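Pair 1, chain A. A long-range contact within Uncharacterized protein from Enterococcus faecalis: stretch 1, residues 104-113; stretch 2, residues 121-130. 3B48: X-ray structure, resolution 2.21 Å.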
# COMPACT_ATOMS: atom_id res chain seq x y z
N GLU A 104 -4.13 1.70 1.67
CA GLU A 104 -5.08 2.10 2.68
C GLU A 104 -5.82 3.38 2.37
O GLU A 104 -7.02 3.45 2.60
CB GLU A 104 -4.43 2.14 4.07
CG GLU A 104 -3.79 0.79 4.50
CD GLU A 104 -2.30 0.68 4.11
OE1 GLU A 104 -1.81 1.40 3.20
OE2 GLU A 104 -1.60 -0.13 4.73
N GLY A 105 -5.14 4.40 1.86
CA GLY A 105 -5.83 5.62 1.39
C GLY A 105 -6.89 5.33 0.33
O GLY A 105 -8.06 5.70 0.48
N ALA A 106 -6.48 4.62 -0.73
CA ALA A 106 -7.41 4.30 -1.84
C ALA A 106 -8.65 3.52 -1.36
O ALA A 106 -9.79 3.81 -1.77
CB ALA A 106 -6.65 3.52 -2.92
N PHE A 107 -8.43 2.53 -0.49
CA PHE A 107 -9.51 1.69 -0.02
C PHE A 107 -10.46 2.55 0.79
O PHE A 107 -11.68 2.44 0.63
CB PHE A 107 -9.01 0.47 0.81
CG PHE A 107 -10.11 -0.27 1.54
CD1 PHE A 107 -10.89 -1.25 0.89
CD2 PHE A 107 -10.42 0.05 2.86
CE1 PHE A 107 -11.93 -1.89 1.56
CE2 PHE A 107 -11.45 -0.63 3.54
CZ PHE A 107 -12.20 -1.59 2.88
N ALA A 108 -9.90 3.38 1.68
CA ALA A 108 -10.68 4.35 2.46
C ALA A 108 -11.45 5.33 1.54
O ALA A 108 -12.67 5.48 1.68
CB ALA A 108 -9.81 5.09 3.41
N SER A 109 -10.77 5.97 0.58
CA SER A 109 -11.52 6.78 -0.39
C SER A 109 -12.65 5.98 -1.04
O SER A 109 -13.75 6.44 -1.09
CB SER A 109 -10.60 7.42 -1.44
OG SER A 109 -9.89 8.49 -0.85
N ALA A 110 -12.36 4.76 -1.50
CA ALA A 110 -13.37 3.96 -2.23
C ALA A 110 -14.57 3.54 -1.39
O ALA A 110 -15.70 3.52 -1.87
CB ALA A 110 -12.72 2.73 -2.85
N ILE A 111 -14.33 3.18 -0.14
CA ILE A 111 -15.41 2.65 0.66
C ILE A 111 -16.33 3.79 1.13
O ILE A 111 -17.53 3.56 1.35
CB ILE A 111 -14.89 1.71 1.82
CG1 ILE A 111 -15.55 0.31 1.74
CG2 ILE A 111 -14.95 2.39 3.23
CD1 ILE A 111 -17.09 0.25 1.37
N THR A 112 -15.80 5.00 1.23
CA THR A 112 -16.60 6.13 1.72
C THR A 112 -17.39 6.84 0.60
O THR A 112 -18.38 7.54 0.85
CB THR A 112 -15.77 7.13 2.58
OG1 THR A 112 -15.17 8.11 1.74
CG2 THR A 112 -14.68 6.42 3.35
N ALA A 113 -16.95 6.65 -0.65
CA ALA A 113 -17.72 7.08 -1.81
C ALA A 113 -18.99 6.23 -2.00
O ALA A 113 -19.95 6.67 -2.64
CB ALA A 113 -16.84 7.07 -3.04
N GLN A 121 -15.06 14.78 2.73
CA GLN A 121 -15.05 13.61 3.60
C GLN A 121 -14.35 12.40 2.96
O GLN A 121 -13.65 11.65 3.64
CB GLN A 121 -16.46 13.25 4.06
CG GLN A 121 -16.49 12.54 5.41
CD GLN A 121 -15.79 13.34 6.52
OE1 GLN A 121 -15.80 14.58 6.52
NE2 GLN A 121 -15.19 12.63 7.48
N ILE A 122 -14.56 12.21 1.67
CA ILE A 122 -13.84 11.18 0.91
C ILE A 122 -12.34 11.43 1.00
O ILE A 122 -11.56 10.50 1.17
CB ILE A 122 -14.39 11.08 -0.54
CG1 ILE A 122 -15.80 10.45 -0.51
CG2 ILE A 122 -13.43 10.30 -1.47
CD1 ILE A 122 -16.65 10.73 -1.75
N LEU A 123 -11.93 12.69 0.94
CA LEU A 123 -10.52 13.02 1.03
C LEU A 123 -9.98 12.90 2.45
O LEU A 123 -8.83 12.49 2.65
CB LEU A 123 -10.23 14.43 0.45
CG LEU A 123 -10.20 14.56 -1.09
CD1 LEU A 123 -10.19 16.02 -1.57
CD2 LEU A 123 -9.04 13.79 -1.71
N ALA A 124 -10.81 13.23 3.44
CA ALA A 124 -10.37 13.18 4.83
C ALA A 124 -10.14 11.74 5.29
O ALA A 124 -9.15 11.46 5.96
CB ALA A 124 -11.33 13.93 5.75
N GLU A 125 -11.04 10.84 4.90
CA GLU A 125 -10.92 9.43 5.31
C GLU A 125 -9.60 8.81 4.85
O GLU A 125 -8.87 8.24 5.68
CB GLU A 125 -12.11 8.59 4.84
CG GLU A 125 -13.39 8.84 5.63
CD GLU A 125 -13.12 9.05 7.11
OE1 GLU A 125 -12.68 8.08 7.77
OE2 GLU A 125 -13.34 10.19 7.60
N ALA A 126 -9.28 8.94 3.56
CA ALA A 126 -8.00 8.47 3.00
C ALA A 126 -6.78 9.02 3.76
O ALA A 126 -5.95 8.26 4.25
CB ALA A 126 -7.92 8.82 1.53
N GLN A 127 -6.70 10.35 3.86
CA GLN A 127 -5.66 11.06 4.61
C GLN A 127 -5.48 10.55 6.06
O GLN A 127 -4.45 10.81 6.69
CB GLN A 127 -5.95 12.57 4.60
CG GLN A 127 -5.83 13.16 3.19
CD GLN A 127 -6.27 14.60 3.07
OE1 GLN A 127 -6.75 15.20 4.04
NE2 GLN A 127 -6.09 15.17 1.88
N ASN A 128 -6.47 9.82 6.55
CA ASN A 128 -6.46 9.26 7.91
C ASN A 128 -6.09 7.77 8.02
O ASN A 128 -6.09 7.25 9.14
CB ASN A 128 -7.82 9.50 8.57
CG ASN A 128 -7.96 10.91 9.17
OD1 ASN A 128 -7.00 11.71 9.22
ND2 ASN A 128 -9.17 11.21 9.63
N ALA A 129 -5.75 7.13 6.89
CA ALA A 129 -5.80 5.64 6.67
C ALA A 129 -4.70 4.64 7.16
O ALA A 129 -5.01 3.49 7.55
CB ALA A 129 -6.13 5.34 5.21
N GLY A 130 -3.43 5.03 7.10
CA GLY A 130 -2.34 4.06 7.30
C GLY A 130 -2.20 3.20 8.58
O GLY A 130 -1.47 2.20 8.57

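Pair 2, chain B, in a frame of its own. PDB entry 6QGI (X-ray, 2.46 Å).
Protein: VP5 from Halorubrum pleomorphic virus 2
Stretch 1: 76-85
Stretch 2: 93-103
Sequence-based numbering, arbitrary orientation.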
# COMPACT_ATOMS: atom_id res chain seq x y z
N ASP B 76 -14.13 1.82 -19.18
CA ASP B 76 -14.05 3.14 -19.83
C ASP B 76 -13.96 3.03 -21.34
O ASP B 76 -14.54 3.86 -22.05
CB ASP B 76 -12.85 3.94 -19.31
CG ASP B 76 -12.95 4.45 -17.89
OD1 ASP B 76 -14.07 4.41 -17.32
OD2 ASP B 76 -11.92 4.91 -17.35
N ALA B 77 -13.21 2.04 -21.84
CA ALA B 77 -13.01 1.78 -23.26
C ALA B 77 -14.30 1.31 -23.92
O ALA B 77 -14.66 1.83 -24.98
CB ALA B 77 -11.91 0.74 -23.45
N LYS B 78 -15.01 0.34 -23.28
CA LYS B 78 -16.27 -0.20 -23.79
C LYS B 78 -17.37 0.86 -23.78
O LYS B 78 -18.07 0.97 -24.79
CB LYS B 78 -16.71 -1.44 -23.00
CG LYS B 78 -15.90 -2.68 -23.37
CD LYS B 78 -16.31 -3.92 -22.59
CE LYS B 78 -15.32 -5.03 -22.83
NZ LYS B 78 -15.70 -6.24 -22.09
N ILE B 79 -17.48 1.69 -22.70
CA ILE B 79 -18.48 2.76 -22.59
C ILE B 79 -18.31 3.75 -23.75
O ILE B 79 -19.29 4.01 -24.46
CB ILE B 79 -18.47 3.45 -21.19
CG1 ILE B 79 -19.10 2.52 -20.14
CG2 ILE B 79 -19.21 4.81 -21.21
CD1 ILE B 79 -18.74 2.83 -18.74
N ALA B 80 -17.08 4.24 -23.98
CA ALA B 80 -16.75 5.17 -25.07
C ALA B 80 -17.02 4.55 -26.44
O ALA B 80 -17.47 5.26 -27.34
CB ALA B 80 -15.30 5.60 -24.97
N ALA B 81 -16.76 3.24 -26.59
CA ALA B 81 -17.02 2.50 -27.82
C ALA B 81 -18.52 2.38 -28.06
O ALA B 81 -18.95 2.48 -29.21
CB ALA B 81 -16.37 1.12 -27.76
N ILE B 82 -19.32 2.20 -26.98
CA ILE B 82 -20.79 2.07 -27.04
C ILE B 82 -21.41 3.44 -27.44
O ILE B 82 -22.37 3.46 -28.20
CB ILE B 82 -21.40 1.48 -25.73
CG1 ILE B 82 -21.00 -0.01 -25.55
CG2 ILE B 82 -22.94 1.61 -25.69
CD1 ILE B 82 -21.00 -0.54 -24.09
N GLU B 83 -20.84 4.56 -26.94
CA GLU B 83 -21.30 5.92 -27.24
C GLU B 83 -21.20 6.20 -28.74
O GLU B 83 -22.17 6.65 -29.34
CB GLU B 83 -20.51 6.99 -26.45
CG GLU B 83 -20.62 6.89 -24.94
CD GLU B 83 -21.72 7.67 -24.24
OE1 GLU B 83 -21.53 7.99 -23.04
OE2 GLU B 83 -22.76 7.95 -24.87
N GLU B 84 -20.03 5.89 -29.34
CA GLU B 84 -19.75 6.07 -30.76
C GLU B 84 -20.60 5.12 -31.60
O GLU B 84 -21.07 5.50 -32.67
CB GLU B 84 -18.26 5.85 -31.04
CG GLU B 84 -17.40 7.01 -30.57
CD GLU B 84 -16.76 7.88 -31.64
OE1 GLU B 84 -17.35 8.02 -32.74
OE2 GLU B 84 -15.68 8.45 -31.37
N LEU B 85 -20.84 3.91 -31.08
CA LEU B 85 -21.66 2.88 -31.71
C LEU B 85 -23.13 3.31 -31.78
O LEU B 85 -23.75 3.18 -32.84
CB LEU B 85 -21.53 1.57 -30.91
CG LEU B 85 -22.36 0.37 -31.35
CD1 LEU B 85 -21.90 -0.15 -32.69
CD2 LEU B 85 -22.27 -0.74 -30.33
N ALA B 93 -13.65 4.93 -35.86
CA ALA B 93 -14.02 5.94 -34.86
C ALA B 93 -14.42 5.32 -33.51
O ALA B 93 -14.10 5.89 -32.47
CB ALA B 93 -15.16 6.80 -35.39
N VAL B 94 -15.10 4.15 -33.53
CA VAL B 94 -15.55 3.41 -32.35
C VAL B 94 -14.31 2.88 -31.59
O VAL B 94 -14.21 3.04 -30.37
CB VAL B 94 -16.53 2.26 -32.73
CG1 VAL B 94 -16.83 1.36 -31.53
CG2 VAL B 94 -17.83 2.81 -33.32
N LEU B 95 -13.36 2.28 -32.33
CA LEU B 95 -12.12 1.75 -31.78
C LEU B 95 -11.20 2.88 -31.29
O LEU B 95 -10.62 2.74 -30.22
CB LEU B 95 -11.41 0.87 -32.83
CG LEU B 95 -10.08 0.19 -32.45
CD1 LEU B 95 -10.15 -0.52 -31.09
CD2 LEU B 95 -9.72 -0.83 -33.48
N ASP B 96 -11.08 3.99 -32.06
CA ASP B 96 -10.25 5.14 -31.68
C ASP B 96 -10.70 5.74 -30.36
O ASP B 96 -9.85 6.06 -29.52
CB ASP B 96 -10.25 6.21 -32.79
CG ASP B 96 -9.44 5.85 -34.03
OD1 ASP B 96 -8.34 5.26 -33.88
OD2 ASP B 96 -9.90 6.18 -35.15
N ALA B 97 -12.03 5.86 -30.15
CA ALA B 97 -12.64 6.38 -28.93
C ALA B 97 -12.37 5.46 -27.75
O ALA B 97 -12.12 5.93 -26.65
CB ALA B 97 -14.13 6.55 -29.12
N ALA B 98 -12.40 4.14 -28.01
CA ALA B 98 -12.12 3.12 -27.01
C ALA B 98 -10.65 3.14 -26.59
O ALA B 98 -10.38 3.19 -25.40
CB ALA B 98 -12.50 1.75 -27.55
N THR B 99 -9.71 3.16 -27.58
CA THR B 99 -8.26 3.16 -27.34
C THR B 99 -7.79 4.43 -26.60
O THR B 99 -6.91 4.33 -25.75
CB THR B 99 -7.46 3.00 -28.64
OG1 THR B 99 -7.83 4.03 -29.56
CG2 THR B 99 -7.65 1.63 -29.28
N THR B 100 -8.38 5.59 -26.93
CA THR B 100 -8.07 6.89 -26.31
C THR B 100 -8.37 6.81 -24.81
O THR B 100 -7.59 7.33 -24.02
CB THR B 100 -8.84 8.02 -27.02
OG1 THR B 100 -8.40 8.06 -28.37
CG2 THR B 100 -8.61 9.39 -26.38
N GLU B 101 -9.47 6.13 -24.43
CA GLU B 101 -9.85 5.94 -23.04
C GLU B 101 -8.87 5.00 -22.33
O GLU B 101 -8.56 5.24 -21.17
CB GLU B 101 -11.29 5.42 -22.91
CG GLU B 101 -12.33 6.47 -23.26
CD GLU B 101 -12.35 7.71 -22.39
OE1 GLU B 101 -12.79 7.61 -21.22
OE2 GLU B 101 -11.93 8.79 -22.87
N VAL B 102 -8.36 3.97 -23.05
CA VAL B 102 -7.37 3.01 -22.54
C VAL B 102 -6.07 3.78 -22.26
O VAL B 102 -5.54 3.71 -21.16
CB VAL B 102 -7.12 1.82 -23.53
CG1 VAL B 102 -5.99 0.91 -23.06
CG2 VAL B 102 -8.39 1.02 -23.76
N ASN B 103 -5.61 4.54 -23.26
CA ASN B 103 -4.38 5.32 -23.23
C ASN B 103 -4.44 6.46 -22.22
O ASN B 103 -3.45 6.69 -21.54
CB ASN B 103 -4.05 5.84 -24.62
CG ASN B 103 -3.79 4.74 -25.64
OD1 ASN B 103 -3.35 3.63 -25.31
ND2 ASN B 103 -4.05 5.02 -26.90
O HOH W 1 -15.75 6.32 -20.58
O HOH W 2 -10.61 6.85 -19.11

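Both pairs place two helices of one chain side by side in a nearly antiparallel arrangement, and the 14 central residues superpose with an RMSD of 0.4 Å. The axes approach to 7.5 Å in each case, with angles between their N-to-C directions of 147° in pair 1 and 153° in pair 2. The buried surface is likewise similar, 470 and 494 Å². In pair 2 both stretches are helical throughout, whereas in pair 1 the second stretch has left the helix by Asn128(A), although the superposition still matches Ala129(A) to Glu101(B).

The residues where the backbones come nearest are small. In pair 1 this point is Gly105(A) against Ala126(A), whose CA atoms lie 3.9 Å apart; the matching Ala77(B) and Ala98(B) have CA atoms 4.1 Å apart. The small methyl of the second helix rests on a carbonyl of the first in both, with Gly105(A) O to Ala126(A) CB at 3.3 Å and Ala77(B) O to Ala98(B) CB at 3.4 Å. Pair 2 accommodates a methyl where pair 1 has glycine: Ala77(B) CB points sideways and packs against Val102(B) CG2 at 3.5 Å.

One helical turn on, Ser109(A) matches Ala81(B), and Ile122(A) matches Val94(B). The serine adds a polar element, a weak hydrogen bond from Ser109(A) OG to Ile122(A) O at 3.3 Å. The alanine makes apolar contacts instead, Ala81(B) CB lying 3.8 Å from Val94(B) CG1 and 3.9 Å from Ala98(B) CB. Both Ile122(A) and Val94(B) also touch the residue one turn further along the first helix: Ile122(A) CD1 lies 3.9 Å from Ala113(A) CB, and Val94(B) CG2 lies 3.9 Å from Leu85(B) N, the backbone nitrogen of the matching leucine.

Ala108(A) and Ala80(B) both point toward the partner helix, but the neighbouring bulk is distributed differently. In pair 1 Ala108(A) CB meets Ala129(A) CB at 4.1 Å; in pair 2 the glutamate at that position covers the alanine with its aliphatic part, Glu101(B) CG lying 3.5 Å from Ala80(B) CB. Its carboxylate joins a water-mediated link, as water 1 donates to Glu101(B) OE1 at 3.3 Å and to Asp76(B) O at 3.1 Å.

Size is exchanged across the interface at another position. Thr112(A) faces the long Glu125(A), with Thr112(A) CG2 3.6 Å from Glu125(A) CG, while the matching Glu84(B) faces the short Ala97(B), with Glu84(B) OE2 3.3 Å from Ala97(B) CB. A long side chain on one helix is thus paired with a shorter one on the other, in opposite order in the two pairs.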